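Local coordinates for reducing-end xylose-releasing exo-oligoxylanase Rex8A (Paenibacillus barcinonensis, PDB 6SUD), which hydrolyses linear and branched xylooligosaccharides as an exo-oligoxylanase, releasing xylose from their reducing ends during xylan breakdown, at residues A30-T35 with F368-L373; E103-D108 with Q170-P175; F259-S264 with R307-G312. The protein carries 1 engineered substitution. All blocks are in the same frame, centred on the assembly; numbering follows the deposited sequence.

Contact 1 of 3, residues A30-T35 with F368-L373; sequences ARLEQT and FTMLAL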
loop_
_atom_site.group_PDB
_atom_site.type_symbol
_atom_site.label_atom_id
_atom_site.label_comp_id
_atom_site.label_asym_id
_atom_site.label_seq_id
_atom_site.Cartn_x
_atom_site.Cartn_y
_atom_site.Cartn_z
ATOM N N ALA A 30 10.048 19.127 9.111
ATOM C CA ALA A 30 9.140 20.212 8.670
ATOM C C ALA A 30 8.498 19.846 7.323
ATOM O O ALA A 30 7.296 20.143 7.133
ATOM C CB ALA A 30 9.872 21.527 8.592
ATOM N N ARG A 31 9.273 19.231 6.427
ATOM C CA ARG A 31 8.806 18.825 5.073
ATOM C C ARG A 31 7.737 17.740 5.240
ATOM O O ARG A 31 6.716 17.813 4.542
ATOM C CB ARG A 31 9.975 18.356 4.202
ATOM C CG ARG A 31 9.581 17.956 2.788
ATOM C CD ARG A 31 9.061 19.107 1.941
ATOM N NE ARG A 31 8.722 18.603 0.612
ATOM C CZ ARG A 31 9.602 18.397 -0.367
ATOM N NH1 ARG A 31 9.183 17.916 -1.526
ATOM N NH2 ARG A 31 10.893 18.658 -0.188
ATOM N N LEU A 32 7.965 16.798 6.159
ATOM C CA LEU A 32 7.026 15.679 6.390
ATOM C C LEU A 32 5.740 16.264 6.972
ATOM O O LEU A 32 4.652 15.968 6.453
ATOM C CB LEU A 32 7.633 14.637 7.334
ATOM C CG LEU A 32 6.668 13.499 7.661
ATOM C CD1 LEU A 32 6.175 12.831 6.385
ATOM C CD2 LEU A 32 7.282 12.478 8.588
ATOM N N GLU A 33 5.874 17.125 7.977
ATOM C CA GLU A 33 4.707 17.768 8.618
ATOM C C GLU A 33 3.920 18.559 7.569
ATOM O O GLU A 33 2.696 18.494 7.623
ATOM C CB GLU A 33 5.163 18.614 9.800
ATOM C CG GLU A 33 4.210 19.741 10.138
ATOM C CD GLU A 33 2.867 19.261 10.659
ATOM O OE1 GLU A 33 2.023 20.107 11.000
ATOM O OE2 GLU A 33 2.662 18.040 10.721
ATOM N N GLN A 34 4.596 19.287 6.675
ATOM C CA GLN A 34 3.905 20.122 5.662
ATOM C C GLN A 34 3.234 19.230 4.617
ATOM O O GLN A 34 2.163 19.626 4.096
ATOM C CB GLN A 34 4.830 21.110 4.956
ATOM C CG GLN A 34 4.036 22.151 4.182
ATOM C CD GLN A 34 2.872 22.693 4.983
ATOM O OE1 GLN A 34 1.712 22.504 4.627
ATOM N NE2 GLN A 34 3.164 23.348 6.096
ATOM N N THR A 35 3.794 18.053 4.328
ATOM C CA THR A 35 3.142 17.149 3.349
ATOM C C THR A 35 1.811 16.698 3.954
ATOM O O THR A 35 0.771 16.758 3.265
ATOM C CB THR A 35 4.031 15.961 2.974
ATOM O OG1 THR A 35 5.274 16.472 2.495
ATOM C CG2 THR A 35 3.359 15.066 1.954
ATOM N N PHE A 368 3.655 8.063 1.346
ATOM C CA PHE A 368 4.303 6.841 1.878
ATOM C C PHE A 368 5.805 6.912 1.626
ATOM O O PHE A 368 6.579 6.516 2.523
ATOM C CB PHE A 368 3.704 5.573 1.291
ATOM C CG PHE A 368 2.298 5.295 1.762
ATOM C CD1 PHE A 368 1.991 5.208 3.115
ATOM C CD2 PHE A 368 1.294 5.055 0.841
ATOM C CE1 PHE A 368 0.700 4.919 3.533
ATOM C CE2 PHE A 368 0.010 4.741 1.261
ATOM C CZ PHE A 368 -0.286 4.695 2.604
ATOM N N THR A 369 6.216 7.465 0.487
ATOM C CA THR A 369 7.661 7.665 0.199
ATOM C C THR A 369 8.247 8.733 1.142
ATOM O O THR A 369 9.393 8.565 1.581
ATOM C CB THR A 369 7.926 7.992 -1.273
ATOM O OG1 THR A 369 7.449 6.889 -2.040
ATOM C CG2 THR A 369 9.399 8.197 -1.553
ATOM N N MET A 370 7.524 9.812 1.425
ATOM C CA MET A 370 8.041 10.898 2.305
ATOM C C MET A 370 8.240 10.326 3.713
ATOM O O MET A 370 9.307 10.577 4.347
ATOM C CB MET A 370 7.082 12.095 2.323
ATOM C CG MET A 370 7.619 13.330 3.033
ATOM S SD MET A 370 9.100 14.029 2.270
ATOM C CE MET A 370 8.392 14.737 0.789
ATOM N N LEU A 371 7.266 9.546 4.178
ATOM C CA LEU A 371 7.393 8.797 5.456
ATOM C C LEU A 371 8.648 7.924 5.428
ATOM O O LEU A 371 9.475 8.057 6.320
ATOM C CB LEU A 371 6.153 7.925 5.646
ATOM C CG LEU A 371 4.953 8.593 6.301
ATOM C CD1 LEU A 371 3.830 7.580 6.470
ATOM C CD2 LEU A 371 5.326 9.195 7.641
ATOM N N ALA A 372 8.775 7.065 4.415
ATOM C CA ALA A 372 9.814 6.008 4.350
ATOM C C ALA A 372 11.208 6.625 4.256
ATOM O O ALA A 372 12.104 6.197 5.001
ATOM C CB ALA A 372 9.551 5.077 3.189
ATOM N N LEU A 373 11.398 7.613 3.385
ATOM C CA LEU A 373 12.746 8.166 3.122
ATOM C C LEU A 373 13.205 9.009 4.321
ATOM O O LEU A 373 14.427 9.187 4.479
ATOM C CB LEU A 373 12.728 8.967 1.816
ATOM C CG LEU A 373 12.594 8.154 0.521
ATOM C CD1 LEU A 373 12.701 9.061 -0.696
ATOM C CD2 LEU A 373 13.630 7.052 0.423
#
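Met370 overlaps Arg31, Leu32 and Thr35 of the facing helix, its flexible thioether lying against Leu32, Thr35 and the guanidinium of Arg31. Its CG stands anti to the backbone N (chi1 -172°), and further bends at chi2 and chi3 swing the methyl across Arg31. The two side chains cross at about a right angle, with Met370 CE over one face of the guanidinium, toward its rim, 3.9 Å from Arg31 NE. An unbranched, soft side chain suits this place, since it can present carbon to a flat cation without competing for its N-H groups. Two of the nitrogens are engaged elsewhere: Arg31 NH2 bonds to the carbonyl of Trp349, whose ring also makes a cation-pi contact, and NH1 bonds to the hydroxyl of Tyr366. Segments 30-35 and 368-373, on helices 25-41 and 359-373, run nearly antiparallel, 158° between their directions, with axes 10.1 Å apart, as befits the (alpha/alpha)6 barrel of glycoside hydrolase family 8. Here a helix near the start of the chain is packed on one near its end. Leu32 and Met370 slide past each other in opposite directions, Leu32 CD1 lying 3.7 Å from Met370 CG. The other methyl of the fork, Leu32 CD2, meets Leu371 CD2 at 3.9 Å; a branched leucine can thus serve two neighbours at once, while Phe367 and Met82 also touch it. The CB of Thr35 is directed at the opposite helix, yet its hydroxyl is spent at home. OG1 donates to Arg31 O over 2.8 Å from above the carbonyl plane, 33° out of it, and the same oxygen accepts Thr35 N in the ordinary helical bond. With its proton so used, Thr35 OG1 can sit in a buried, largely apolar place, 4.0 Å from Met370 CE.

Contact 2 of 3, residues E103-D108 with Q170-P175; sequences EGRYKD and QGEGDP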
loop_
_atom_site.group_PDB
_atom_site.type_symbol
_atom_site.label_atom_id
_atom_site.label_comp_id
_atom_site.label_asym_id
_atom_site.label_seq_id
_atom_site.Cartn_x
_atom_site.Cartn_y
_atom_site.Cartn_z
ATOM N N GLU A 103 -23.373 -8.860 6.853
ATOM C CA GLU A 103 -23.962 -10.181 6.497
ATOM C C GLU A 103 -23.590 -10.571 5.064
ATOM O O GLU A 103 -23.138 -9.699 4.295
ATOM C CB GLU A 103 -25.486 -10.162 6.669
ATOM C CG GLU A 103 -26.241 -9.402 5.593
ATOM C CD GLU A 103 -26.313 -7.892 5.741
ATOM O OE1 GLU A 103 -25.565 -7.344 6.573
ATOM O OE2 GLU A 103 -27.113 -7.264 5.013
ATOM N N GLY A 104 -23.810 -11.844 4.734
ATOM C CA GLY A 104 -23.778 -12.361 3.357
ATOM C C GLY A 104 -22.390 -12.820 2.973
ATOM O O GLY A 104 -21.546 -12.983 3.877
ATOM N N ARG A 105 -22.153 -13.012 1.674
ATOM C CA ARG A 105 -20.931 -13.685 1.162
ATOM C C ARG A 105 -19.687 -12.840 1.462
ATOM O O ARG A 105 -18.596 -13.435 1.491
ATOM C CB ARG A 105 -21.041 -14.012 -0.330
ATOM C CG ARG A 105 -21.053 -12.814 -1.269
ATOM C CD ARG A 105 -20.840 -13.255 -2.711
ATOM N NE ARG A 105 -21.791 -14.290 -3.104
ATOM C CZ ARG A 105 -21.505 -15.583 -3.311
ATOM N NH1 ARG A 105 -20.270 -16.046 -3.192
ATOM N NH2 ARG A 105 -22.476 -16.415 -3.643
ATOM N N TYR A 106 -19.844 -11.534 1.718
ATOM C CA TYR A 106 -18.710 -10.590 1.950
ATOM C C TYR A 106 -18.668 -10.092 3.405
ATOM O O TYR A 106 -18.000 -9.084 3.685
ATOM C CB TYR A 106 -18.798 -9.408 0.978
ATOM C CG TYR A 106 -18.747 -9.757 -0.489
ATOM C CD1 TYR A 106 -17.795 -10.629 -0.989
ATOM C CD2 TYR A 106 -19.633 -9.188 -1.391
ATOM C CE1 TYR A 106 -17.741 -10.949 -2.337
ATOM C CE2 TYR A 106 -19.588 -9.488 -2.743
ATOM C CZ TYR A 106 -18.640 -10.375 -3.219
ATOM O OH TYR A 106 -18.592 -10.679 -4.548
ATOM N N LYS A 107 -19.337 -10.789 4.324
ATOM C CA LYS A 107 -19.420 -10.410 5.758
ATOM C C LYS A 107 -18.024 -10.059 6.289
ATOM O O LYS A 107 -17.117 -10.898 6.147
ATOM C CB LYS A 107 -19.994 -11.581 6.564
ATOM C CG LYS A 107 -20.269 -11.282 8.032
ATOM C CD LYS A 107 -21.038 -12.385 8.734
ATOM C CE LYS A 107 -20.160 -13.534 9.177
ATOM N NZ LYS A 107 -19.464 -13.232 10.452
ATOM N N ASP A 108 -17.869 -8.864 6.876
ATOM C CA ASP A 108 -16.638 -8.384 7.567
ATOM C C ASP A 108 -15.633 -7.829 6.550
ATOM O O ASP A 108 -14.702 -7.140 6.982
ATOM C CB ASP A 108 -16.005 -9.466 8.449
ATOM C CG ASP A 108 -16.929 -10.008 9.530
ATOM O OD1 ASP A 108 -17.889 -9.300 9.888
ATOM O OD2 ASP A 108 -16.671 -11.134 10.013
ATOM N N GLN A 170 -17.755 -19.701 6.473
ATOM C CA GLN A 170 -18.963 -18.997 6.986
ATOM C C GLN A 170 -20.215 -19.295 6.162
ATOM O O GLN A 170 -21.323 -19.109 6.693
ATOM C CB GLN A 170 -18.740 -17.490 6.976
ATOM C CG GLN A 170 -17.860 -17.046 8.122
ATOM C CD GLN A 170 -18.533 -17.413 9.422
ATOM O OE1 GLN A 170 -19.492 -16.775 9.849
ATOM N NE2 GLN A 170 -18.059 -18.490 10.048
ATOM N N GLY A 171 -20.074 -19.689 4.904
ATOM C CA GLY A 171 -21.257 -19.944 4.074
ATOM C C GLY A 171 -20.894 -19.976 2.615
ATOM O O GLY A 171 -20.159 -20.894 2.220
ATOM N N GLU A 172 -21.350 -18.992 1.848
ATOM C CA GLU A 172 -21.217 -19.032 0.368
ATOM C C GLU A 172 -20.012 -18.228 -0.122
ATOM O O GLU A 172 -19.711 -18.332 -1.324
ATOM C CB GLU A 172 -22.478 -18.462 -0.264
ATOM C CG GLU A 172 -23.028 -17.293 0.522
ATOM C CD GLU A 172 -24.435 -16.891 0.134
ATOM O OE1 GLU A 172 -25.240 -17.792 -0.196
ATOM O OE2 GLU A 172 -24.722 -15.679 0.167
ATOM N N GLY A 173 -19.330 -17.495 0.751
ATOM C CA GLY A 173 -18.237 -16.593 0.336
ATOM C C GLY A 173 -16.940 -17.323 0.018
ATOM O O GLY A 173 -16.924 -18.570 -0.049
ATOM N N ASP A 174 -15.875 -16.553 -0.195
ATOM C CA ASP A 174 -14.535 -17.068 -0.566
ATOM C C ASP A 174 -13.479 -16.294 0.201
ATOM O O ASP A 174 -13.619 -15.087 0.385
ATOM C CB ASP A 174 -14.261 -16.920 -2.065
ATOM C CG ASP A 174 -15.233 -17.681 -2.950
ATOM O OD1 ASP A 174 -15.098 -18.922 -3.037
ATOM O OD2 ASP A 174 -16.129 -17.027 -3.523
ATOM N N PRO A 175 -12.379 -16.953 0.626
ATOM C CA PRO A 175 -11.288 -16.256 1.300
ATOM C C PRO A 175 -10.503 -15.383 0.311
ATOM O O PRO A 175 -10.642 -15.548 -0.901
ATOM C CB PRO A 175 -10.421 -17.387 1.858
ATOM C CG PRO A 175 -10.672 -18.548 0.914
ATOM C CD PRO A 175 -12.111 -18.395 0.464
HETATM O O HOH W 1 -16.504 -13.784 -0.523
HETATM O O HOH W 2 -17.488 -14.653 -3.029
HETATM O O HOH W 3 -24.505 -12.737 -0.068
#
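This is a water-mediated surface contact between two loops, one following helix 85-99 and the other following helix 153-170. Residues 104-107 form a type I turn that brings Arg105 against Gly173, where Arg105 O meets Gly173 CA at 3.4 Å in a CA-H...O contact. Glycine suits this spot because a beta carbon would collide with that carbonyl; Gly171, the first residue past the helix, takes a positive phi at angles where a side chain would jam against the preceding carbonyl. Three waters join the loops. Water 1 links Arg105 O and Asp174 N, its oxygen lying 2.9 Å from Asp174 N; water 3 accepts from Arg105 N and donates to Glu172 OE2. Water 2 lies in the guanidinium plane at its edge, accepting from Arg105 NH1 at 3.1 Å and lying 2.8 Å from Asp174 OD2. The Arg105 side chain starts in the crowded position between backbone N and carbonyl carbon (chi1 68°), with CG over the centre of the Tyr106 ring. Its guanidinium stacks nearly parallel to the Glu172 carboxylate, 9° between planes, but the charges stay apart: Arg105 NH2 and Glu172 OE2 are 4.5 Å distant. An alanine here would remove the guanidinium, so water 2 would probably lose its link to this loop and the Glu172 and Asp174 carboxylates a nearby positive charge. Farther along, Lys107 CE lies 3.4 Å from Gln170 OE1, while Lys107 NZ pairs with Asp108. Such hydrated pairing of the loops that leave two helices is in keeping with the rim of an (alpha/alpha)6 barrel, away from the xylose sites.

Contact 3 of 3, residues F259-S264 with R307-G312; sequences FRHFYS and RYTIEG
The Arg307 guanidinium lies flat on the Tyr263 ring, planes 20° apart, with Arg307 CZ almost straight above the centroid in a cation-pi stack. Arg307 NH2 is 3.4 Å from Tyr263 CE2, and Arg307 NH1 reaches back over Tyr263 CG. The extended arginine (chi1 -176°), bent only at chi3, suits this role: its flat cation covers the ring while NE forms a salt bridge with Glu317, which, with the stack, would limit its rotation. The His261 ring has Arg260 CB over one face and, from outside the segments, Phe315 edge-to-face. His261 lies alongside Thr309, and ND1 shares water 4 with Arg260 O and Ile310 N. Phe262 and Tyr308 make a single antiparallel hydrogen-bonded pair. Phe262 N donates to Tyr308 O at 2.8 Å, nearly along the C=O axis; the return bond, Tyr308 N to Phe262 O, is longer at 3.2 Å but falls on a lone pair. Ser264 touches a bound xylose, and the bridge lies on the loop that leads to that pocket and to Asp265, the probable proton acceptor. The loop precedes helix 268-280, and strand 306-308 sits between it and strand 314-315, with Tyr308 packed on Phe296 and Phe297 at the end of helix 285-297.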
loop_
_atom_site.group_PDB
_atom_site.type_symbol
_atom_site.label_atom_id
_atom_site.label_comp_id
_atom_site.label_asym_id
_atom_site.label_seq_id
_atom_site.Cartn_x
_atom_site.Cartn_y
_atom_site.Cartn_z
ATOM N N PHE A 259 -4.265 -5.806 -18.148
ATOM C CA PHE A 259 -3.484 -5.522 -16.918
ATOM C C PHE A 259 -2.144 -6.259 -17.003
ATOM O O PHE A 259 -1.500 -6.494 -15.989
ATOM C CB PHE A 259 -4.338 -5.844 -15.687
ATOM C CG PHE A 259 -5.498 -4.895 -15.527
ATOM C CD1 PHE A 259 -5.337 -3.698 -14.845
ATOM C CD2 PHE A 259 -6.742 -5.184 -16.070
ATOM C CE1 PHE A 259 -6.386 -2.800 -14.724
ATOM C CE2 PHE A 259 -7.797 -4.293 -15.933
ATOM C CZ PHE A 259 -7.617 -3.107 -15.260
ATOM N N ARG A 260 -1.713 -6.588 -18.219
ATOM C CA ARG A 260 -0.482 -7.390 -18.449
ATOM C C ARG A 260 0.774 -6.534 -18.327
ATOM O O ARG A 260 1.870 -7.110 -18.300
ATOM C CB ARG A 260 -0.536 -8.020 -19.837
ATOM C CG ARG A 260 -1.607 -9.093 -19.948
ATOM C CD ARG A 260 -1.633 -9.732 -21.323
ATOM N NE ARG A 260 -1.927 -8.702 -22.311
ATOM C CZ ARG A 260 -1.921 -8.871 -23.630
ATOM N NH1 ARG A 260 -1.621 -10.046 -24.158
ATOM N NH2 ARG A 260 -2.197 -7.849 -24.421
ATOM N N HIS A 261 0.619 -5.211 -18.285
ATOM C CA HIS A 261 1.738 -4.259 -18.478
ATOM C C HIS A 261 2.068 -3.522 -17.187
ATOM O O HIS A 261 1.326 -3.669 -16.192
ATOM C CB HIS A 261 1.401 -3.298 -19.609
ATOM C CG HIS A 261 0.956 -4.023 -20.826
ATOM N ND1 HIS A 261 1.792 -4.891 -21.511
ATOM C CD2 HIS A 261 -0.230 -4.041 -21.471
ATOM C CE1 HIS A 261 1.140 -5.403 -22.538
ATOM N NE2 HIS A 261 -0.100 -4.888 -22.542
ATOM N N PHE A 262 3.150 -2.737 -17.230
ATOM C CA PHE A 262 3.612 -1.911 -16.092
ATOM C C PHE A 262 2.875 -0.572 -16.133
ATOM O O PHE A 262 3.184 0.280 -16.989
ATOM C CB PHE A 262 5.131 -1.754 -16.116
ATOM C CG PHE A 262 5.674 -1.079 -14.884
ATOM C CD1 PHE A 262 5.822 -1.780 -13.694
ATOM C CD2 PHE A 262 6.009 0.259 -14.901
ATOM C CE1 PHE A 262 6.327 -1.156 -12.557
ATOM C CE2 PHE A 262 6.487 0.887 -13.767
ATOM C CZ PHE A 262 6.649 0.181 -12.593
ATOM N N TYR A 263 1.903 -0.431 -15.234
ATOM C CA TYR A 263 1.006 0.740 -15.064
ATOM C C TYR A 263 0.663 0.854 -13.570
ATOM O O TYR A 263 1.207 0.100 -12.762
ATOM C CB TYR A 263 -0.236 0.584 -15.941
ATOM C CG TYR A 263 -0.870 1.867 -16.429
ATOM C CD1 TYR A 263 -0.146 2.777 -17.185
ATOM C CD2 TYR A 263 -2.202 2.150 -16.167
ATOM C CE1 TYR A 263 -0.729 3.946 -17.654
ATOM C CE2 TYR A 263 -2.799 3.316 -16.628
ATOM C CZ TYR A 263 -2.059 4.212 -17.374
ATOM O OH TYR A 263 -2.664 5.354 -17.818
ATOM N N SER A 264 -0.264 1.752 -13.235
ATOM C CA SER A 264 -0.558 2.305 -11.879
ATOM C C SER A 264 -0.427 1.289 -10.730
ATOM O O SER A 264 0.283 1.606 -9.776
ATOM C CB SER A 264 -1.923 2.911 -11.880
ATOM O OG SER A 264 -2.035 3.843 -12.939
ATOM N N ARG A 307 3.198 3.964 -20.131
ATOM C CA ARG A 307 2.916 2.533 -19.872
ATOM C C ARG A 307 4.064 1.753 -20.511
ATOM O O ARG A 307 4.538 2.182 -21.559
ATOM C CB ARG A 307 1.570 2.118 -20.471
ATOM C CG ARG A 307 1.164 0.686 -20.155
ATOM C CD ARG A 307 -0.056 0.282 -20.978
ATOM N NE ARG A 307 -1.220 1.123 -20.713
ATOM C CZ ARG A 307 -2.136 0.915 -19.765
ATOM N NH1 ARG A 307 -2.061 -0.129 -18.956
ATOM N NH2 ARG A 307 -3.139 1.762 -19.617
ATOM N N TYR A 308 4.495 0.644 -19.916
ATOM C CA TYR A 308 5.600 -0.180 -20.469
ATOM C C TYR A 308 5.188 -1.646 -20.456
ATOM O O TYR A 308 4.465 -2.035 -19.564
ATOM C CB TYR A 308 6.894 -0.020 -19.666
ATOM C CG TYR A 308 7.438 1.388 -19.594
ATOM C CD1 TYR A 308 8.324 1.874 -20.546
ATOM C CD2 TYR A 308 7.073 2.232 -18.560
ATOM C CE1 TYR A 308 8.806 3.175 -20.474
ATOM C CE2 TYR A 308 7.560 3.527 -18.469
ATOM C CZ TYR A 308 8.441 3.994 -19.423
ATOM O OH TYR A 308 8.879 5.287 -19.350
ATOM N N THR A 309 5.654 -2.427 -21.425
ATOM C CA THR A 309 5.572 -3.901 -21.316
ATOM C C THR A 309 6.572 -4.276 -20.222
ATOM O O THR A 309 7.442 -3.440 -19.926
ATOM C CB THR A 309 5.852 -4.615 -22.641
ATOM O OG1 THR A 309 7.238 -4.406 -22.930
ATOM C CG2 THR A 309 4.946 -4.154 -23.762
ATOM N N ILE A 310 6.503 -5.466 -19.642
ATOM C CA ILE A 310 7.418 -5.775 -18.501
ATOM C C ILE A 310 8.853 -5.958 -19.017
ATOM O O ILE A 310 9.768 -5.820 -18.177
ATOM C CB ILE A 310 6.935 -6.942 -17.617
ATOM C CG1 ILE A 310 6.841 -8.259 -18.387
ATOM C CG2 ILE A 310 5.631 -6.572 -16.918
ATOM C CD1 ILE A 310 6.553 -9.453 -17.533
ATOM N N GLU A 311 9.070 -6.201 -20.321
ATOM C CA GLU A 311 10.449 -6.259 -20.901
ATOM C C GLU A 311 10.921 -4.844 -21.281
ATOM O O GLU A 311 12.065 -4.718 -21.788
ATOM C CB GLU A 311 10.564 -7.283 -22.041
ATOM C CG GLU A 311 9.827 -6.926 -23.318
ATOM C CD GLU A 311 10.042 -7.893 -24.480
ATOM O OE1 GLU A 311 11.018 -8.653 -24.445
ATOM O OE2 GLU A 311 9.239 -7.864 -25.441
ATOM N N GLY A 312 10.107 -3.813 -21.016
ATOM C CA GLY A 312 10.526 -2.396 -21.035
ATOM C C GLY A 312 10.190 -1.676 -22.337
ATOM O O GLY A 312 10.718 -0.559 -22.541
HETATM O O HOH W 4 3.893 -6.674 -20.320
#

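Contact 1 is buried, contact 3 partly so, and contact 2 lies on the surface, on the far side of the chain's centre from contact 1. No two share a helix or strand, and none touches another; the nearest atoms of contacts 1 and 3 are about 11 Å apart. Contact 1 brings together helices from near the two chain ends, so the segments of both others fall within its span, one after the other. Chemistry follows place: hydrocarbon and a thioether against a guanidinium in contact 1, waters and separated charges between loops in contact 2, direct backbone bonds, one bridging water and a cation-pi stack in contact 3, the one closest to the substrate pocket.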